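Local coordinates for protein beta-lactamase (Serratia marcescens, PDB 5GWA) that probably hydrolyses beta-lactam antibiotics to substituted beta-amino acids, as a class A extended-spectrum beta-lactamase that binds the inhibitor avibactam, at residues A[39-45]-A[160-165]; A[226-232]-A[248-254]. All coordinates share one frame; numbering follows the deposited sequence.

Contact 1: A[39-45]-A[160-165]. With NA (sodium ion), chain K; NA (sodium ion), chain L.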
ATOM      1  N   GLU A  39       2.894   4.114  30.265  1.00 12.31           N
ATOM      2  CA  GLU A  39       1.672   3.394  29.934  1.00 12.82           C
ATOM      3  C   GLU A  39       0.383   4.187  30.032  1.00 12.60           C
ATOM      4  O   GLU A  39      -0.669   3.679  29.643  1.00 13.48           O
ATOM      5  CB  GLU A  39       1.548   2.093  30.738  1.00 12.69           C
ATOM      6  CG  GLU A  39       1.101   2.284  32.188  1.00 15.37           C
ATOM      7  CD  GLU A  39       2.181   2.739  33.156  1.00 14.25           C
ATOM      8  OE1 GLU A  39       3.359   2.986  32.791  1.00 13.96           O
ATOM      9  OE2 GLU A  39       1.794   2.843  34.355  1.00 21.67           O
ATOM     10  N   LYS A  40       0.436   5.379  30.627  1.00 12.01           N
ATOM     11  CA  LYS A  40      -0.785   6.147  30.817  1.00 14.31           C
ATOM     12  C   LYS A  40      -1.105   7.026  29.599  1.00 16.70           C
ATOM     13  O   LYS A  40      -2.155   7.656  29.556  1.00 24.90           O
ATOM     14  CB  LYS A  40      -0.689   6.938  32.124  1.00 16.30           C
ATOM     15  CG  LYS A  40      -0.714   6.044  33.363  1.00 21.27           C
ATOM     16  CD  LYS A  40      -1.309   6.741  34.572  1.00 25.13           C
ATOM     17  CE  LYS A  40      -1.380   5.804  35.762  1.00 31.91           C
ATOM     18  NZ  LYS A  40      -2.608   4.964  35.664  1.00 34.13           N
ATOM     19  N   HIS A  41      -0.221   7.069  28.612  1.00 13.79           N
ATOM     20  CA  HIS A  41      -0.478   7.783  27.394  1.00 11.36           C
ATOM     21  C   HIS A  41      -1.365   6.990  26.460  1.00 12.32           C
ATOM     22  O   HIS A  41      -1.534   5.768  26.631  1.00 12.53           O
ATOM     23  CB  HIS A  41       0.863   8.157  26.734  1.00 11.89           C
ATOM     24  CG  HIS A  41       1.726   9.018  27.593  1.00 14.57           C
ATOM     25  ND1 HIS A  41       1.600  10.395  27.628  1.00 16.04           N
ATOM     26  CD2 HIS A  41       2.692   8.709  28.482  1.00 16.34           C
ATOM     27  CE1 HIS A  41       2.515  10.893  28.432  1.00 18.24           C
ATOM     28  NE2 HIS A  41       3.210   9.892  28.944  1.00 19.39           N
ATOM     29  N   HIS A  42      -1.899   7.672  25.441  1.00 12.18           N
ATOM     30  CA  HIS A  42      -2.716   7.034  24.416  1.00 11.76           C
ATOM     31  C   HIS A  42      -1.911   6.940  23.126  1.00 13.16           C
ATOM     32  O   HIS A  42      -1.436   7.935  22.605  1.00 17.79           O
ATOM     33  CB  HIS A  42      -3.999   7.818  24.195  1.00 13.02           C
ATOM     34  CG  HIS A  42      -4.950   7.699  25.337  1.00 13.97           C
ATOM     35  ND1 HIS A  42      -6.204   8.284  25.346  1.00 16.77           N
ATOM     36  CD2 HIS A  42      -4.841   7.025  26.499  1.00 13.83           C
ATOM     37  CE1 HIS A  42      -6.825   7.954  26.462  1.00 15.29           C
ATOM     38  NE2 HIS A  42      -6.030   7.190  27.177  1.00 15.70           N
ATOM     39  N   TYR A  43      -1.721   5.728  22.640  1.00  9.56           N
ATOM     40  CA  TYR A  43      -0.895   5.496  21.485  1.00  9.80           C
ATOM     41  C   TYR A  43      -1.761   5.099  20.301  1.00 10.91           C
ATOM     42  O   TYR A  43      -2.666   4.316  20.436  1.00 10.44           O
ATOM     43  CB  TYR A  43       0.048   4.339  21.830  1.00  9.30           C
ATOM     44  CG  TYR A  43       1.033   4.702  22.910  1.00 10.34           C
ATOM     45  CD1 TYR A  43       2.237   5.283  22.593  1.00  9.59           C
ATOM     46  CD2 TYR A  43       0.753   4.481  24.235  1.00 10.22           C
ATOM     47  CE1 TYR A  43       3.097   5.709  23.575  1.00  9.32           C
ATOM     48  CE2 TYR A  43       1.597   4.904  25.238  1.00 10.16           C
ATOM     49  CZ  TYR A  43       2.783   5.503  24.899  1.00  9.94           C
ATOM     50  OH  TYR A  43       3.656   5.902  25.885  1.00 11.46           O
ATOM     51  N   PRO A  44      -1.441   5.595  19.111  1.00  9.91           N
ATOM     52  CA  PRO A  44      -2.186   5.197  17.950  1.00 10.77           C
ATOM     53  C   PRO A  44      -1.856   3.764  17.566  1.00 10.22           C
ATOM     54  O   PRO A  44      -0.682   3.387  17.503  1.00 10.85           O
ATOM     55  CB  PRO A  44      -1.740   6.204  16.892  1.00 11.37           C
ATOM     56  CG  PRO A  44      -0.389   6.641  17.339  1.00 12.95           C
ATOM     57  CD  PRO A  44      -0.437   6.633  18.828  1.00 12.34           C
ATOM     58  N   MET A  45      -2.894   2.970  17.381  1.00  9.95           N
ATOM     59  CA  MET A  45      -2.717   1.526  17.166  1.00  8.90           C
ATOM     60  C   MET A  45      -2.235   1.168  15.743  1.00 10.13           C
ATOM     61  O   MET A  45      -1.556   0.133  15.563  1.00  8.94           O
ATOM     62  CB  MET A  45      -4.013   0.775  17.464  1.00 10.09           C
ATOM     63  CG  MET A  45      -4.328   0.715  18.922  1.00  9.06           C
ATOM     64  SD  MET A  45      -5.690  -0.383  19.310  1.00 11.65           S
ATOM     65  CE  MET A  45      -7.090   0.605  18.827  1.00 11.50           C
ATOM     66  N   ASN A 160      -8.009   5.851  16.976  1.00 11.72           N
ATOM     67  CA  ASN A 160      -7.839   4.432  17.238  1.00 11.67           C
ATOM     68  C   ASN A 160      -6.649   4.247  18.178  1.00 11.62           C
ATOM     69  O   ASN A 160      -5.520   4.015  17.743  1.00 13.01           O
ATOM     70  CB  ASN A 160      -7.551   3.670  15.957  1.00 12.78           C
ATOM     71  CG  ASN A 160      -8.740   3.558  15.050  1.00 11.78           C
ATOM     72  OD1 ASN A 160      -9.871   3.396  15.492  1.00 12.62           O
ATOM     73  ND2 ASN A 160      -8.491   3.562  13.776  1.00 11.46           N
ATOM     74  N   TRP A 161      -6.892   4.419  19.470  1.00 11.87           N
ATOM     75  CA  TRP A 161      -5.806   4.494  20.443  1.00 12.68           C
ATOM     76  C   TRP A 161      -5.896   3.420  21.493  1.00 11.52           C
ATOM     77  O   TRP A 161      -6.958   2.797  21.689  1.00 11.16           O
ATOM     78  CB  TRP A 161      -5.776   5.874  21.125  1.00 12.28           C
ATOM     79  CG  TRP A 161      -7.065   6.262  21.856  1.00 12.06           C
ATOM     80  CD1 TRP A 161      -7.991   7.175  21.440  1.00 13.62           C
ATOM     81  CD2 TRP A 161      -7.455   5.879  23.184  1.00 14.19           C
ATOM     82  NE1 TRP A 161      -9.010   7.272  22.373  1.00 14.15           N
ATOM     83  CE2 TRP A 161      -8.682   6.520  23.466  1.00 13.18           C
ATOM     84  CE3 TRP A 161      -6.894   5.062  24.159  1.00 12.23           C
ATOM     85  CZ2 TRP A 161      -9.375   6.308  24.662  1.00 14.41           C
ATOM     86  CZ3 TRP A 161      -7.583   4.884  25.355  1.00 13.92           C
ATOM     87  CH2 TRP A 161      -8.802   5.516  25.582  1.00 14.26           C
ATOM     88  N   THR A 162      -4.793   3.226  22.202  1.00 11.53           N
ATOM     89  CA  THR A 162      -4.727   2.260  23.267  1.00 11.31           C
ATOM     90  C   THR A 162      -3.724   2.671  24.317  1.00 11.33           C
ATOM     91  O   THR A 162      -2.753   3.374  24.004  1.00 11.70           O
ATOM     92  CB  THR A 162      -4.343   0.864  22.708  1.00 10.98           C
ATOM     93  OG1 THR A 162      -4.584  -0.137  23.699  1.00 10.65           O
ATOM     94  CG2 THR A 162      -2.891   0.825  22.270  1.00 11.23           C
ATOM     95  N   THR A 163      -3.888   2.155  25.530  1.00 11.09           N
ATOM     96  CA  THR A 163      -2.771   2.089  26.429  1.00 10.48           C
ATOM     97  C   THR A 163      -2.025   0.781  26.198  1.00 10.79           C
ATOM     98  O   THR A 163      -2.576  -0.179  25.710  1.00 11.08           O
ATOM     99  CB  THR A 163      -3.169   2.153  27.896  1.00 12.30           C
ATOM    100  OG1 THR A 163      -4.039   1.069  28.208  1.00 12.32           O
ATOM    101  CG2 THR A 163      -3.813   3.504  28.245  1.00 13.00           C
ATOM    102  N   PRO A 164      -0.723   0.745  26.516  1.00 11.69           N
ATOM    103  CA  PRO A 164      -0.001  -0.513  26.208  1.00 11.88           C
ATOM    104  C   PRO A 164      -0.389  -1.665  27.128  1.00 11.73           C
ATOM    105  O   PRO A 164      -0.363  -2.831  26.717  1.00 12.02           O
ATOM    106  CB  PRO A 164       1.466  -0.165  26.368  1.00 13.15           C
ATOM    107  CG  PRO A 164       1.546   1.299  26.612  1.00 17.05           C
ATOM    108  CD  PRO A 164       0.169   1.838  26.906  1.00 13.56           C
ATOM    109  N   ASP A 165      -0.695  -1.359  28.389  1.00 11.65           N
ATOM    110  CA  ASP A 165      -1.149  -2.367  29.323  1.00 11.91           C
ATOM    111  C   ASP A 165      -2.503  -2.943  28.954  1.00 12.49           C
ATOM    112  O   ASP A 165      -2.673  -4.151  29.046  1.00 12.82           O
ATOM    113  CB  ASP A 165      -1.079  -1.888  30.778  1.00 14.24           C
ATOM    114  CG  ASP A 165      -1.838  -0.608  31.032  1.00 16.12           C
ATOM    115  OD1 ASP A 165      -1.798   0.345  30.237  1.00 15.42           O
ATOM    116  OD2 ASP A 165      -2.483  -0.524  32.099  1.00 19.82           O
TER
HETATM  117 NA    NA K 310      -2.535   2.667  31.478  1.00 23.08          NA
HETATM  118 NA    NA L 311      -5.064   0.399  30.650  1.00 25.18          NA
HETATM  119  O   HOH W   1      -2.279   2.804  34.199  1.00 40.38           O
HETATM  120  O   HOH W   2      -4.377   4.463  32.281  1.00 25.99           O
HETATM  121  O   HOH W   3      -6.836  -1.660  30.404  1.00 18.69           O
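The imidazole of His-42 lies flat over the six-membered ring of Trp-161. The centroids are 3.5 Å apart and the planes differ by 7°, a face-to-face stack. The two side chains run alongside each other and point the same way. Trp-161 has CG between its backbone N and carbonyl carbon (chi1 58°), which turns the indole over the imidazole of His-42. Next to the stack, the backbones pair as a short antiparallel ladder. Tyr-43 N gives a nearly straight bond to Thr-162 O at 2.9 Å, and Thr-162 N returns one to Tyr-43 O. Met-45 N then bonds to Asn-160 O at 2.8 Å. Met-45 CG rests 3.6 Å from Thr-162 CG2. At the far end one sodium ion bridges the segments, with Glu-39 O at 2.8 Å and Asp-165 OD1 at 2.7 Å. A second sodium ion is bound by OG1 of Thr-163, the N-cap residue of helix 164-175. That hydroxyl also bonds to Asp-165 OD1 from above the carboxylate plane. Strand 161-162 is the middle of a three-stranded sheet, between 43-44 and 141-142. Tyr-43, Thr-162 and Pro-164 pack against strand 243-253, and Pro-164 also touches strand 21-28.

Contact 2: A[226-232]-A[248-254]; sequences ITAATND and VYVSDSS. With NA (sodium ion), chain B; NA (sodium ion), chain X.
This is a buried antiparallel backbone ladder between strands 227-237 and 243-253, neighbours in the five-stranded sheet and the two arms of a beta hairpin. Thr-230 and Val-250 exchange two N-H...O bonds, each 2.9 Å between N and O. Asp-232 and Val-248 form the same kind of pair. Near the open end, Thr-227 faces both Asp-252 and Ser-253, a G1 beta bulge. Asp-252 has positive phi (42°), and its N bonds to Ala-228 O at 3.0 Å, from above the carbonyl plane. The exchange resumes with Thr-227 N to Ser-253 O at 2.8 Å. Water 4, beside the bulge, donates to Thr-227 O and Val-250 O and accepts from Thr-230 OG1. On the face of Asn-231 and Tyr-249, the amide of Asn-231 leans obliquely against Tyr-249, their planes 65° apart, with Asn-231 OD1 3.5 Å from Tyr-249 CD2. Asn-231 ND2 bonds to Pro-44 O. Ile-226 CG2 packs 3.6 Å from Asp-252 CA. Thr-227 OG1 binds a sodium ion with the backbone O of Gly-225 and Glu-255, and hydrogen-bonds to Thr-221 OG1. Val-250 and Thr-230 face helix 257-276. A central antiparallel sheet with a C-terminal helix packed on it is typical of the class A beta-lactamase fold.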
ATOM      1  N   ILE A 226       7.676  13.639  11.418  1.00 18.18           N
ATOM      2  CA  ILE A 226       7.171  12.803  12.523  1.00 17.10           C
ATOM      3  C   ILE A 226       6.469  11.543  11.996  1.00 13.83           C
ATOM      4  O   ILE A 226       5.541  11.632  11.211  1.00 16.30           O
ATOM      5  CB  ILE A 226       6.165  13.600  13.362  1.00 17.79           C
ATOM      6  CG1 ILE A 226       6.819  14.894  13.838  1.00 22.63           C
ATOM      7  CG2 ILE A 226       5.659  12.788  14.545  1.00 19.10           C
ATOM      8  CD1 ILE A 226       7.977  14.652  14.775  1.00 22.18           C
ATOM      9  N   THR A 227       6.918  10.388  12.472  1.00 14.91           N
ATOM     10  CA  THR A 227       6.230   9.137  12.238  1.00 14.55           C
ATOM     11  C   THR A 227       5.341   8.818  13.476  1.00 11.47           C
ATOM     12  O   THR A 227       5.839   8.469  14.546  1.00 13.68           O
ATOM     13  CB  THR A 227       7.233   8.037  11.978  1.00 15.52           C
ATOM     14  OG1 THR A 227       8.094   8.423  10.865  1.00 16.94           O
ATOM     15  CG2 THR A 227       6.517   6.782  11.593  1.00 14.31           C
ATOM     16  N   ALA A 228       4.035   8.898  13.262  1.00 12.22           N
ATOM     17  CA  ALA A 228       3.081   8.760  14.360  1.00 12.78           C
ATOM     18  C   ALA A 228       3.186   7.436  15.103  1.00 13.48           C
ATOM     19  O   ALA A 228       2.996   7.396  16.304  1.00 11.70           O
ATOM     20  CB  ALA A 228       1.674   8.941  13.865  1.00 14.14           C
ATOM     21  N   ALA A 229       3.356   6.341  14.357  1.00 12.85           N
ATOM     22  CA  ALA A 229       3.276   4.995  14.934  1.00 11.40           C
ATOM     23  C   ALA A 229       4.219   4.002  14.263  1.00 10.75           C
ATOM     24  O   ALA A 229       4.255   3.904  13.043  1.00 11.94           O
ATOM     25  CB  ALA A 229       1.857   4.474  14.868  1.00 12.35           C
ATOM     26  N   THR A 230       4.992   3.308  15.087  1.00  9.69           N
ATOM     27  CA  THR A 230       5.736   2.115  14.669  1.00  8.51           C
ATOM     28  C   THR A 230       5.601   1.133  15.837  1.00  8.54           C
ATOM     29  O   THR A 230       6.166   1.312  16.918  1.00  9.43           O
ATOM     30  CB  THR A 230       7.227   2.437  14.431  1.00  8.60           C
ATOM     31  OG1 THR A 230       7.337   3.547  13.548  1.00 12.04           O
ATOM     32  CG2 THR A 230       7.955   1.259  13.817  1.00  9.62           C
ATOM     33  N   ASN A 231       4.785   0.086  15.625  1.00  8.51           N
ATOM     34  CA  ASN A 231       4.292  -0.729  16.711  1.00  7.88           C
ATOM     35  C   ASN A 231       4.505  -2.218  16.416  1.00  8.97           C
ATOM     36  O   ASN A 231       4.492  -2.624  15.249  1.00  9.12           O
ATOM     37  CB  ASN A 231       2.769  -0.548  16.856  1.00  7.35           C
ATOM     38  CG  ASN A 231       2.333   0.920  16.959  1.00  8.79           C
ATOM     39  OD1 ASN A 231       3.042   1.768  17.544  1.00 10.88           O
ATOM     40  ND2 ASN A 231       1.054   1.156  16.627  1.00  9.28           N
ATOM     41  N   ASP A 232       4.524  -3.019  17.482  1.00  8.91           N
ATOM     42  CA  ASP A 232       4.455  -4.492  17.373  1.00  9.45           C
ATOM     43  C   ASP A 232       3.934  -5.034  18.701  1.00  8.61           C
ATOM     44  O   ASP A 232       4.340  -4.572  19.782  1.00  9.42           O
ATOM     45  CB  ASP A 232       5.816  -5.039  17.009  1.00  9.67           C
ATOM     46  CG  ASP A 232       5.758  -6.452  16.439  1.00  9.90           C
ATOM     47  OD1 ASP A 232       4.631  -6.921  16.108  1.00  9.24           O
ATOM     48  OD2 ASP A 232       6.858  -7.034  16.255  1.00  9.48           O
ATOM     49  N   VAL A 248       4.766  -2.912  22.218  1.00  9.55           N
ATOM     50  CA  VAL A 248       5.601  -1.725  22.145  1.00 11.06           C
ATOM     51  C   VAL A 248       5.046  -0.780  21.098  1.00 10.04           C
ATOM     52  O   VAL A 248       4.801  -1.175  19.954  1.00  9.73           O
ATOM     53  CB  VAL A 248       7.086  -2.036  21.841  1.00 10.69           C
ATOM     54  CG1 VAL A 248       7.919  -0.764  21.817  1.00 12.45           C
ATOM     55  CG2 VAL A 248       7.650  -3.035  22.851  1.00 12.17           C
ATOM     56  N   TYR A 249       4.840   0.486  21.484  1.00  9.92           N
ATOM     57  CA  TYR A 249       4.348   1.520  20.583  1.00 10.23           C
ATOM     58  C   TYR A 249       5.369   2.645  20.520  1.00  9.75           C
ATOM     59  O   TYR A 249       5.604   3.320  21.510  1.00 10.13           O
ATOM     60  CB  TYR A 249       3.019   2.112  21.095  1.00 10.78           C
ATOM     61  CG  TYR A 249       1.951   1.084  21.226  1.00  9.62           C
ATOM     62  CD1 TYR A 249       1.835   0.313  22.368  1.00  9.73           C
ATOM     63  CD2 TYR A 249       1.029   0.881  20.203  1.00  9.46           C
ATOM     64  CE1 TYR A 249       0.836  -0.631  22.489  1.00  9.45           C
ATOM     65  CE2 TYR A 249       0.113  -0.147  20.264  1.00  8.85           C
ATOM     66  CZ  TYR A 249       0.037  -0.896  21.386  1.00  9.89           C
ATOM     67  OH  TYR A 249      -0.932  -1.852  21.411  1.00  9.93           O
ATOM     68  N   VAL A 250       6.099   2.766  19.408  1.00 10.25           N
ATOM     69  CA  VAL A 250       6.992   3.909  19.212  1.00 10.97           C
ATOM     70  C   VAL A 250       6.216   4.999  18.504  1.00 10.89           C
ATOM     71  O   VAL A 250       5.843   4.859  17.330  1.00 11.16           O
ATOM     72  CB  VAL A 250       8.232   3.499  18.373  1.00 12.31           C
ATOM     73  CG1 VAL A 250       9.155   4.693  18.184  1.00 12.20           C
ATOM     74  CG2 VAL A 250       8.960   2.326  18.996  1.00 12.74           C
ATOM     75  N   SER A 251       5.852   6.064  19.240  1.00 11.90           N
ATOM     76  CA  SER A 251       4.929   7.045  18.701  1.00 11.19           C
ATOM     77  C   SER A 251       5.552   8.420  18.539  1.00 11.72           C
ATOM     78  O   SER A 251       6.520   8.732  19.201  1.00 12.37           O
ATOM     79  CB  SER A 251       3.631   7.111  19.529  1.00 11.02           C
ATOM     80  OG  SER A 251       3.837   7.778  20.768  1.00 14.14           O
ATOM     81  N   ASP A 252       4.952   9.207  17.649  1.00 14.08           N
ATOM     82  CA  ASP A 252       5.352  10.583  17.379  1.00 15.49           C
ATOM     83  C   ASP A 252       6.856  10.761  17.315  1.00 15.86           C
ATOM     84  O   ASP A 252       7.473  11.491  18.087  1.00 15.21           O
ATOM     85  CB  ASP A 252       4.693  11.502  18.398  1.00 19.41           C
ATOM     86  CG  ASP A 252       3.188  11.521  18.254  1.00 21.51           C
ATOM     87  OD1 ASP A 252       2.671  11.077  17.205  1.00 22.83           O
ATOM     88  OD2 ASP A 252       2.527  12.078  19.166  1.00 30.09           O
ATOM     89  N   SER A 253       7.469   9.917  16.485  1.00 14.27           N
ATOM     90  CA  SER A 253       8.893   9.805  16.459  1.00 13.89           C
ATOM     91  C   SER A 253       9.540  10.663  15.382  1.00 11.77           C
ATOM     92  O   SER A 253       9.105  10.695  14.240  1.00 13.72           O
ATOM     93  CB  SER A 253       9.278   8.351  16.220  1.00 14.13           C
ATOM     94  OG  SER A 253      10.683   8.191  16.167  1.00 14.16           O
ATOM     95  N   SER A 254      10.571  11.367  15.820  1.00 14.84           N
ATOM     96  CA  SER A 254      11.477  12.064  14.919  1.00 16.36           C
ATOM     97  C   SER A 254      12.577  11.187  14.380  1.00 17.31           C
ATOM     98  O   SER A 254      13.391  11.652  13.570  1.00 21.18           O
ATOM     99  CB  SER A 254      12.062  13.285  15.656  1.00 17.40           C
ATOM    100  OG  SER A 254      11.050  14.265  15.781  1.00 24.22           O
TER
HETATM  101 NA    NA B 322      10.301   9.931  11.530  1.00 26.63          NA
HETATM  102 NA    NA X 323       6.035   3.498  10.782  1.00 29.53          NA
HETATM  103  O   HOH W   4       6.954   5.862  14.998  1.00 11.98           O
HETATM  104  O   HOH W   5      11.569  10.013   9.241  1.00 41.17           O

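Contact 2 is the more deeply buried and belongs to the main five-stranded sheet. Contact 1 is only partly buried, in a small separate sheet laid against it. Its chemistry mixes a ring stack with sodium ions shared with water at the outer end. Contact 2 relies mostly on a longer run of backbone bonds. The two touch directly, with centres about 11 Å apart. Asn-231 ND2 bonds weakly to Met-45 O. Thr-162 CG2 packs on the hydroxyl of Tyr-249, which bonds to Thr-167 OG1, and Tyr-43 packs on Ser-251. Two residues after Met-45 the chain reaches Ser-47 in the avibactam pocket, to which Lys-215 on the next strand of the main sheet also belongs.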